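Local structure of cystathionine beta-lyase family protein, YNBB B.subtilis ortholog (Clostridium acetobutylicum, 3HVY) at residues L23-F35 with K306-A318. The protein is probably a pyridoxal-phosphate-dependent lyase of the cystathionine beta-lyase and methionine gamma-lyase type, with a putative role in aluminium resistance. Numbering follows the deposited sequence.
Sequences LYERALNDVEKEF and KGAVFCARIMELA. With EDO (1,2-ethanediol), chain Y.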
ATOM      1  N   LEU D  23      33.220  31.193  -3.003  1.00 34.79           N
ATOM      2  CA  LEU D  23      32.354  31.259  -4.189  1.00 34.64           C
ATOM      3  C   LEU D  23      30.880  31.152  -3.773  1.00 35.68           C
ATOM      4  O   LEU D  23      30.004  31.845  -4.317  1.00 36.47           O
ATOM      5  CB  LEU D  23      32.732  30.147  -5.173  1.00 32.21           C
ATOM      6  CG  LEU D  23      34.071  30.346  -5.857  1.00 35.92           C
ATOM      7  CD1 LEU D  23      34.424  29.175  -6.765  1.00 32.01           C
ATOM      8  CD2 LEU D  23      34.076  31.654  -6.635  1.00 31.13           C
ATOM      9  N   TYR D  24      30.628  30.281  -2.799  1.00 35.08           N
ATOM     10  CA  TYR D  24      29.305  30.083  -2.202  1.00 34.61           C
ATOM     11  C   TYR D  24      28.735  31.370  -1.665  1.00 33.56           C
ATOM     12  O   TYR D  24      27.597  31.707  -1.975  1.00 29.40           O
ATOM     13  CB  TYR D  24      29.392  29.023  -1.091  1.00 35.99           C
ATOM     14  CG  TYR D  24      28.182  28.951  -0.189  1.00 41.98           C
ATOM     15  CD1 TYR D  24      26.921  28.691  -0.709  1.00 48.29           C
ATOM     16  CD2 TYR D  24      28.295  29.151   1.171  1.00 49.41           C
ATOM     17  CE1 TYR D  24      25.800  28.639   0.106  1.00 51.18           C
ATOM     18  CE2 TYR D  24      27.183  29.074   2.004  1.00 51.04           C
ATOM     19  CZ  TYR D  24      25.939  28.806   1.473  1.00 52.58           C
ATOM     20  OH  TYR D  24      24.835  28.755   2.313  1.00 49.86           O
ATOM     21  N   GLU D  25      29.511  32.103  -0.872  1.00 35.21           N
ATOM     22  CA  GLU D  25      29.029  33.354  -0.298  1.00 36.64           C
ATOM     23  C   GLU D  25      28.727  34.348  -1.418  1.00 36.19           C
ATOM     24  O   GLU D  25      27.697  34.996  -1.394  1.00 37.57           O
ATOM     25  CB  GLU D  25      30.010  33.967   0.749  1.00 35.21           C
ATOM     26  N   ARG D  26      29.620  34.472  -2.398  1.00 35.75           N
ATOM     27  CA  ARG D  26      29.406  35.423  -3.480  1.00 33.73           C
ATOM     28  C   ARG D  26      28.177  35.024  -4.281  1.00 31.95           C
ATOM     29  O   ARG D  26      27.301  35.829  -4.500  1.00 34.35           O
ATOM     30  CB  ARG D  26      30.630  35.502  -4.394  1.00 35.00           C
ATOM     31  CG  ARG D  26      31.913  36.083  -3.696  1.00 40.87           C
ATOM     32  CD  ARG D  26      33.179  35.951  -4.582  1.00 39.77           C
ATOM     33  NE  ARG D  26      32.896  36.582  -5.853  1.00 34.66           N
ATOM     34  CZ  ARG D  26      33.383  36.231  -7.042  1.00 39.19           C
ATOM     35  NH1 ARG D  26      34.248  35.240  -7.172  1.00 33.19           N
ATOM     36  NH2 ARG D  26      32.982  36.898  -8.126  1.00 37.28           N
ATOM     37  N   ALA D  27      28.099  33.760  -4.681  1.00 32.79           N
ATOM     38  CA  ALA D  27      26.971  33.273  -5.490  1.00 32.30           C
ATOM     39  C   ALA D  27      25.633  33.498  -4.780  1.00 32.16           C
ATOM     40  O   ALA D  27      24.651  33.943  -5.362  1.00 31.15           O
ATOM     41  CB  ALA D  27      27.183  31.773  -5.855  1.00 29.32           C
ATOM     42  N   LEU D  28      25.599  33.225  -3.497  1.00 31.53           N
ATOM     43  CA  LEU D  28      24.353  33.363  -2.770  1.00 34.19           C
ATOM     44  C   LEU D  28      23.909  34.819  -2.795  1.00 35.05           C
ATOM     45  O   LEU D  28      22.741  35.130  -3.085  1.00 32.23           O
ATOM     46  CB  LEU D  28      24.483  32.815  -1.347  1.00 36.05           C
ATOM     47  CG  LEU D  28      23.136  32.533  -0.665  1.00 45.84           C
ATOM     48  CD1 LEU D  28      22.443  31.312  -1.349  1.00 45.38           C
ATOM     49  CD2 LEU D  28      23.304  32.296   0.857  1.00 44.65           C
ATOM     50  N   ASN D  29      24.837  35.731  -2.546  1.00 35.18           N
ATOM     51  CA  ASN D  29      24.476  37.154  -2.634  1.00 35.30           C
ATOM     52  C   ASN D  29      24.025  37.537  -4.017  1.00 31.02           C
ATOM     53  O   ASN D  29      23.106  38.275  -4.180  1.00 31.67           O
ATOM     54  CB  ASN D  29      25.660  38.039  -2.249  1.00 38.53           C
ATOM     55  CG  ASN D  29      25.934  37.983  -0.770  1.00 54.09           C
ATOM     56  OD1 ASN D  29      24.997  37.787   0.023  1.00 59.32           O
ATOM     57  ND2 ASN D  29      27.211  38.124  -0.377  1.00 59.74           N
ATOM     58  N   ASP D  30      24.718  37.050  -5.029  1.00 31.57           N
ATOM     59  CA  ASP D  30      24.392  37.396  -6.398  1.00 28.51           C
ATOM     60  C   ASP D  30      23.015  36.967  -6.824  1.00 28.13           C
ATOM     61  O   ASP D  30      22.391  37.611  -7.679  1.00 28.00           O
ATOM     62  CB  ASP D  30      25.415  36.775  -7.360  1.00 26.23           C
ATOM     63  CG  ASP D  30      26.787  37.445  -7.307  1.00 30.63           C
ATOM     64  OD1 ASP D  30      26.896  38.514  -6.710  1.00 33.40           O
ATOM     65  OD2 ASP D  30      27.766  36.916  -7.917  1.00 31.65           O
ATOM     66  N   VAL D  31      22.522  35.859  -6.288  1.00 32.00           N
ATOM     67  CA  VAL D  31      21.217  35.347  -6.742  1.00 30.04           C
ATOM     68  C   VAL D  31      20.033  35.738  -5.872  1.00 31.26           C
ATOM     69  O   VAL D  31      18.900  35.331  -6.138  1.00 29.53           O
ATOM     70  CB  VAL D  31      21.208  33.803  -6.880  1.00 31.90           C
ATOM     71  CG1 VAL D  31      22.300  33.321  -7.861  1.00 34.01           C
ATOM     72  CG2 VAL D  31      21.326  33.088  -5.552  1.00 31.03           C
ATOM     73  N   GLU D  32      20.268  36.549  -4.855  1.00 33.17           N
ATOM     74  CA  GLU D  32      19.172  36.919  -3.944  1.00 33.60           C
ATOM     75  C   GLU D  32      17.994  37.625  -4.630  1.00 34.71           C
ATOM     76  O   GLU D  32      16.848  37.321  -4.326  1.00 38.00           O
ATOM     77  CB  GLU D  32      19.675  37.744  -2.782  1.00 38.86           C
ATOM     78  CG  GLU D  32      18.705  37.797  -1.576  1.00 42.98           C
ATOM     79  N   LYS D  33      18.241  38.539  -5.550  1.00 33.10           N
ATOM     80  CA  LYS D  33      17.138  39.193  -6.268  1.00 34.71           C
ATOM     81  C   LYS D  33      16.362  38.205  -7.150  1.00 34.44           C
ATOM     82  O   LYS D  33      15.134  38.299  -7.262  1.00 31.69           O
ATOM     83  CB  LYS D  33      17.628  40.402  -7.104  1.00 35.68           C
ATOM     84  N   GLU D  34      17.072  37.283  -7.807  1.00 32.40           N
ATOM     85  CA  GLU D  34      16.403  36.264  -8.584  1.00 31.32           C
ATOM     86  C   GLU D  34      15.473  35.422  -7.679  1.00 29.68           C
ATOM     87  O   GLU D  34      14.362  35.101  -8.043  1.00 30.62           O
ATOM     88  CB  GLU D  34      17.417  35.323  -9.243  1.00 29.19           C
ATOM     89  CG  GLU D  34      18.416  35.961 -10.140  1.00 33.41           C
ATOM     90  CD  GLU D  34      17.806  36.929 -11.102  1.00 40.29           C
ATOM     91  OE1 GLU D  34      16.886  36.535 -11.854  1.00 41.24           O
ATOM     92  OE2 GLU D  34      18.276  38.079 -11.127  1.00 39.45           O
ATOM     93  N   PHE D  35      15.971  34.988  -6.532  1.00 30.04           N
ATOM     94  CA  PHE D  35      15.197  34.169  -5.611  1.00 29.45           C
ATOM     95  C   PHE D  35      13.886  34.876  -5.188  1.00 30.00           C
ATOM     96  O   PHE D  35      12.820  34.241  -5.071  1.00 27.73           O
ATOM     97  CB  PHE D  35      16.038  33.798  -4.378  1.00 29.22           C
ATOM     98  CG  PHE D  35      16.997  32.640  -4.590  1.00 30.33           C
ATOM     99  CD1 PHE D  35      17.385  32.237  -5.860  1.00 32.28           C
ATOM    100  CD2 PHE D  35      17.600  32.036  -3.494  1.00 33.31           C
ATOM    101  CE1 PHE D  35      18.335  31.202  -6.040  1.00 30.47           C
ATOM    102  CE2 PHE D  35      18.483  30.997  -3.650  1.00 34.99           C
ATOM    103  CZ  PHE D  35      18.841  30.558  -4.905  1.00 28.68           C
ATOM    104  N   LYS D 306      15.571  27.329  -7.644  1.00 27.17           N
ATOM    105  CA  LYS D 306      16.611  27.998  -6.887  1.00 24.63           C
ATOM    106  C   LYS D 306      17.907  27.247  -6.943  1.00 27.33           C
ATOM    107  O   LYS D 306      18.926  27.860  -7.056  1.00 29.74           O
ATOM    108  CB  LYS D 306      16.159  28.228  -5.460  1.00 28.61           C
ATOM    109  CG  LYS D 306      15.062  29.294  -5.364  1.00 25.49           C
ATOM    110  CD  LYS D 306      14.651  29.532  -3.868  1.00 32.39           C
ATOM    111  CE  LYS D 306      13.510  30.561  -3.771  1.00 32.07           C
ATOM    112  NZ  LYS D 306      13.141  31.014  -2.394  1.00 30.98           N
ATOM    113  N   GLY D 307      17.871  25.917  -6.877  1.00 26.31           N
ATOM    114  CA  GLY D 307      19.073  25.116  -7.001  1.00 29.72           C
ATOM    115  C   GLY D 307      19.714  25.276  -8.347  1.00 28.05           C
ATOM    116  O   GLY D 307      20.914  25.402  -8.444  1.00 28.84           O
ATOM    117  N   ALA D 308      18.907  25.334  -9.394  1.00 26.70           N
ATOM    118  CA  ALA D 308      19.433  25.493 -10.745  1.00 27.68           C
ATOM    119  C   ALA D 308      20.167  26.876 -10.926  1.00 28.77           C
ATOM    120  O   ALA D 308      21.284  26.967 -11.434  1.00 28.65           O
ATOM    121  CB  ALA D 308      18.257  25.361 -11.770  1.00 23.62           C
ATOM    122  N   VAL D 309      19.513  27.928 -10.453  1.00 30.25           N
ATOM    123  CA  VAL D 309      19.988  29.312 -10.533  1.00 26.93           C
ATOM    124  C   VAL D 309      21.232  29.520  -9.712  1.00 26.66           C
ATOM    125  O   VAL D 309      22.154  30.173 -10.154  1.00 29.12           O
ATOM    126  CB  VAL D 309      18.821  30.295 -10.137  1.00 29.11           C
ATOM    127  CG1 VAL D 309      19.332  31.731  -9.900  1.00 26.23           C
ATOM    128  CG2 VAL D 309      17.660  30.274 -11.214  1.00 26.95           C
ATOM    129  N   PHE D 310      21.254  28.982  -8.487  1.00 30.31           N
ATOM    130  CA  PHE D 310      22.461  29.020  -7.650  1.00 29.16           C
ATOM    131  C   PHE D 310      23.587  28.217  -8.322  1.00 29.25           C
ATOM    132  O   PHE D 310      24.739  28.651  -8.405  1.00 28.21           O
ATOM    133  CB  PHE D 310      22.166  28.423  -6.273  1.00 26.03           C
ATOM    134  CG  PHE D 310      23.395  28.213  -5.416  1.00 28.31           C
ATOM    135  CD1 PHE D 310      24.038  29.286  -4.822  1.00 32.88           C
ATOM    136  CD2 PHE D 310      23.951  26.955  -5.263  1.00 31.14           C
ATOM    137  CE1 PHE D 310      25.174  29.087  -4.046  1.00 31.75           C
ATOM    138  CE2 PHE D 310      25.102  26.752  -4.539  1.00 31.46           C
ATOM    139  CZ  PHE D 310      25.718  27.818  -3.916  1.00 25.06           C
ATOM    140  N   CYS D 311      23.265  27.051  -8.840  1.00 28.43           N
ATOM    141  CA  CYS D 311      24.293  26.279  -9.565  1.00 27.63           C
ATOM    142  C   CYS D 311      24.899  27.093 -10.743  1.00 29.35           C
ATOM    143  O   CYS D 311      26.121  27.153 -10.924  1.00 27.56           O
ATOM    144  CB  CYS D 311      23.681  24.976 -10.069  1.00 30.91           C
ATOM    145  SG  CYS D 311      24.834  23.954 -11.022  1.00 32.48           S
ATOM    146  N   ALA D 312      24.032  27.647 -11.596  1.00 26.20           N
ATOM    147  CA  ALA D 312      24.412  28.532 -12.687  1.00 26.59           C
ATOM    148  C   ALA D 312      25.424  29.605 -12.237  1.00 27.29           C
ATOM    149  O   ALA D 312      26.431  29.810 -12.887  1.00 27.47           O
ATOM    150  CB  ALA D 312      23.120  29.243 -13.297  1.00 26.02           C
ATOM    151  N   ARG D 313      25.105  30.332 -11.160  1.00 28.23           N
ATOM    152  CA  ARG D 313      25.989  31.403 -10.713  1.00 27.36           C
ATOM    153  C   ARG D 313      27.291  30.893 -10.141  1.00 28.18           C
ATOM    154  O   ARG D 313      28.352  31.372 -10.542  1.00 28.67           O
ATOM    155  CB  ARG D 313      25.349  32.353  -9.716  1.00 29.76           C
ATOM    156  CG  ARG D 313      26.220  33.554  -9.406  1.00 28.58           C
ATOM    157  CD  ARG D 313      26.699  34.261 -10.667  1.00 22.80           C
ATOM    158  NE  ARG D 313      27.217  35.624 -10.379  1.00 29.90           N
ATOM    159  CZ  ARG D 313      27.759  36.457 -11.271  1.00 27.67           C
ATOM    160  NH1 ARG D 313      27.911  36.123 -12.571  1.00 31.79           N
ATOM    161  NH2 ARG D 313      28.231  37.622 -10.844  1.00 30.05           N
ATOM    162  N   ILE D 314      27.233  29.905  -9.239  1.00 32.50           N
ATOM    163  CA  ILE D 314      28.467  29.435  -8.636  1.00 30.62           C
ATOM    164  C   ILE D 314      29.405  28.762  -9.659  1.00 29.10           C
ATOM    165  O   ILE D 314      30.604  28.972  -9.613  1.00 30.98           O
ATOM    166  CB  ILE D 314      28.244  28.570  -7.384  1.00 30.46           C
ATOM    167  CG1 ILE D 314      29.529  28.576  -6.525  1.00 31.67           C
ATOM    168  CG2 ILE D 314      27.773  27.119  -7.739  1.00 25.86           C
ATOM    169  CD1 ILE D 314      29.389  27.751  -5.164  1.00 29.37           C
HETATM  170  N   MSE D 315      28.884  28.005 -10.610  1.00 28.33           N
HETATM  171  CA  MSE D 315      29.776  27.356 -11.572  1.00 27.48           C
HETATM  172  C   MSE D 315      30.383  28.447 -12.477  1.00 28.79           C
HETATM  173  O   MSE D 315      31.523  28.363 -12.915  1.00 29.62           O
HETATM  174  CB  MSE D 315      29.031  26.287 -12.375  1.00 28.74           C
HETATM  175  CG  MSE D 315      28.448  25.148 -11.524  1.00 32.94           C
HETATM  176 SE   MSE D 315      29.802  24.278 -10.473  0.75 30.99          SE
HETATM  177  CE  MSE D 315      30.723  23.315 -11.890  1.00 28.37           C
ATOM    178  N   GLU D 316      29.602  29.481 -12.759  1.00 28.39           N
ATOM    179  CA  GLU D 316      30.111  30.626 -13.511  1.00 28.62           C
ATOM    180  C   GLU D 316      31.227  31.376 -12.737  1.00 30.24           C
ATOM    181  O   GLU D 316      32.284  31.692 -13.305  1.00 27.05           O
ATOM    182  CB  GLU D 316      28.962  31.546 -13.836  1.00 30.61           C
ATOM    183  CG  GLU D 316      29.285  32.838 -14.490  1.00 29.94           C
ATOM    184  CD  GLU D 316      28.051  33.465 -15.048  1.00 40.38           C
ATOM    185  OE1 GLU D 316      27.186  33.924 -14.266  1.00 28.05           O
ATOM    186  OE2 GLU D 316      27.943  33.435 -16.277  1.00 33.56           O
ATOM    187  N   LEU D 317      31.007  31.614 -11.441  1.00 28.45           N
ATOM    188  CA  LEU D 317      32.049  32.181 -10.599  1.00 28.75           C
ATOM    189  C   LEU D 317      33.325  31.338 -10.651  1.00 30.17           C
ATOM    190  O   LEU D 317      34.440  31.865 -10.583  1.00 28.23           O
ATOM    191  CB  LEU D 317      31.569  32.331  -9.160  1.00 31.70           C
ATOM    192  CG  LEU D 317      30.422  33.287  -8.918  1.00 34.76           C
ATOM    193  CD1 LEU D 317      30.375  33.757  -7.457  1.00 32.99           C
ATOM    194  CD2 LEU D 317      30.570  34.467  -9.884  1.00 27.52           C
ATOM    195  N   ALA D 318      33.158  30.034 -10.842  1.00 31.02           N
ATOM    196  CA  ALA D 318      34.272  29.098 -10.964  1.00 32.59           C
ATOM    197  C   ALA D 318      34.927  29.062 -12.349  1.00 34.39           C
ATOM    198  O   ALA D 318      35.864  28.312 -12.547  1.00 32.92           O
ATOM    199  CB  ALA D 318      33.794  27.677 -10.584  1.00 31.46           C
TER
HETATM  200  C1  EDO Y 428      14.815  28.218   0.641  1.00 38.18           C
HETATM  201  O1  EDO Y 428      14.901  26.803   0.668  1.00 30.34           O
HETATM  202  C2  EDO Y 428      14.251  28.649  -0.691  1.00 49.03           C
HETATM  203  O2  EDO Y 428      12.821  28.786  -0.695  1.00 32.84           O
HETATM  204  O   HOH W   1      34.792  34.371  -9.911  1.00 28.79           O
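The Phe35 ring lies between Lys306 and Val31: Lys306 CG stands 3.8 Å from the centroid of the Phe35 ring in a CH-pi contact, and Val31 CG2 covers the opposite face toward the rim. Val309 CG1 and Phe310 CB border the Phe35 edge. The extended Lys306 chain runs on past the ring to a salt bridge with Asp39, and its NZ also makes a weak hydrogen bond to ethanediol. Tyr24 and Phe310 meet obliquely, planes at 81°, with Phe310 CZ at the Tyr24 edge, 3.5 Å from Tyr24 CD1. Leu317 CD1 centres on one face of the Arg26 guanidinium, while Leu317 CD2 lies over one face of the Arg313 guanidinium, near its rim. These groups join helix 18-55 to helix 287-317, whose segments cross at 130° with axes 8.8 Å apart; in this fold-type I PLP-dependent architecture, helix 287-317 also packs on strand 334-338 of the five-stranded antiparallel sheet. Backbones come closest near Ala27, a knob seated among Phe310, Arg313, Ile314 and Leu317; Ala27 CB touches Ile314 CB at 3.7 Å. Leu317 is the reciprocal knob, among Leu23, Arg26, Ala27 and Asp30. Along one flank, Arg313 grips Asp30 side-on in a salt bridge, NE (2.8 Å) and NH2 (3.0 Å) both reaching OD2 from the same face of the carboxylate. The Arg313 bend at chi2 (51°) turns its guanidinium toward Asp30, and Arg313 NH1 extends the network through a salt bridge to Glu316 OE1 (2.9 Å). A water bridges Arg26 NH1 to Leu317 O.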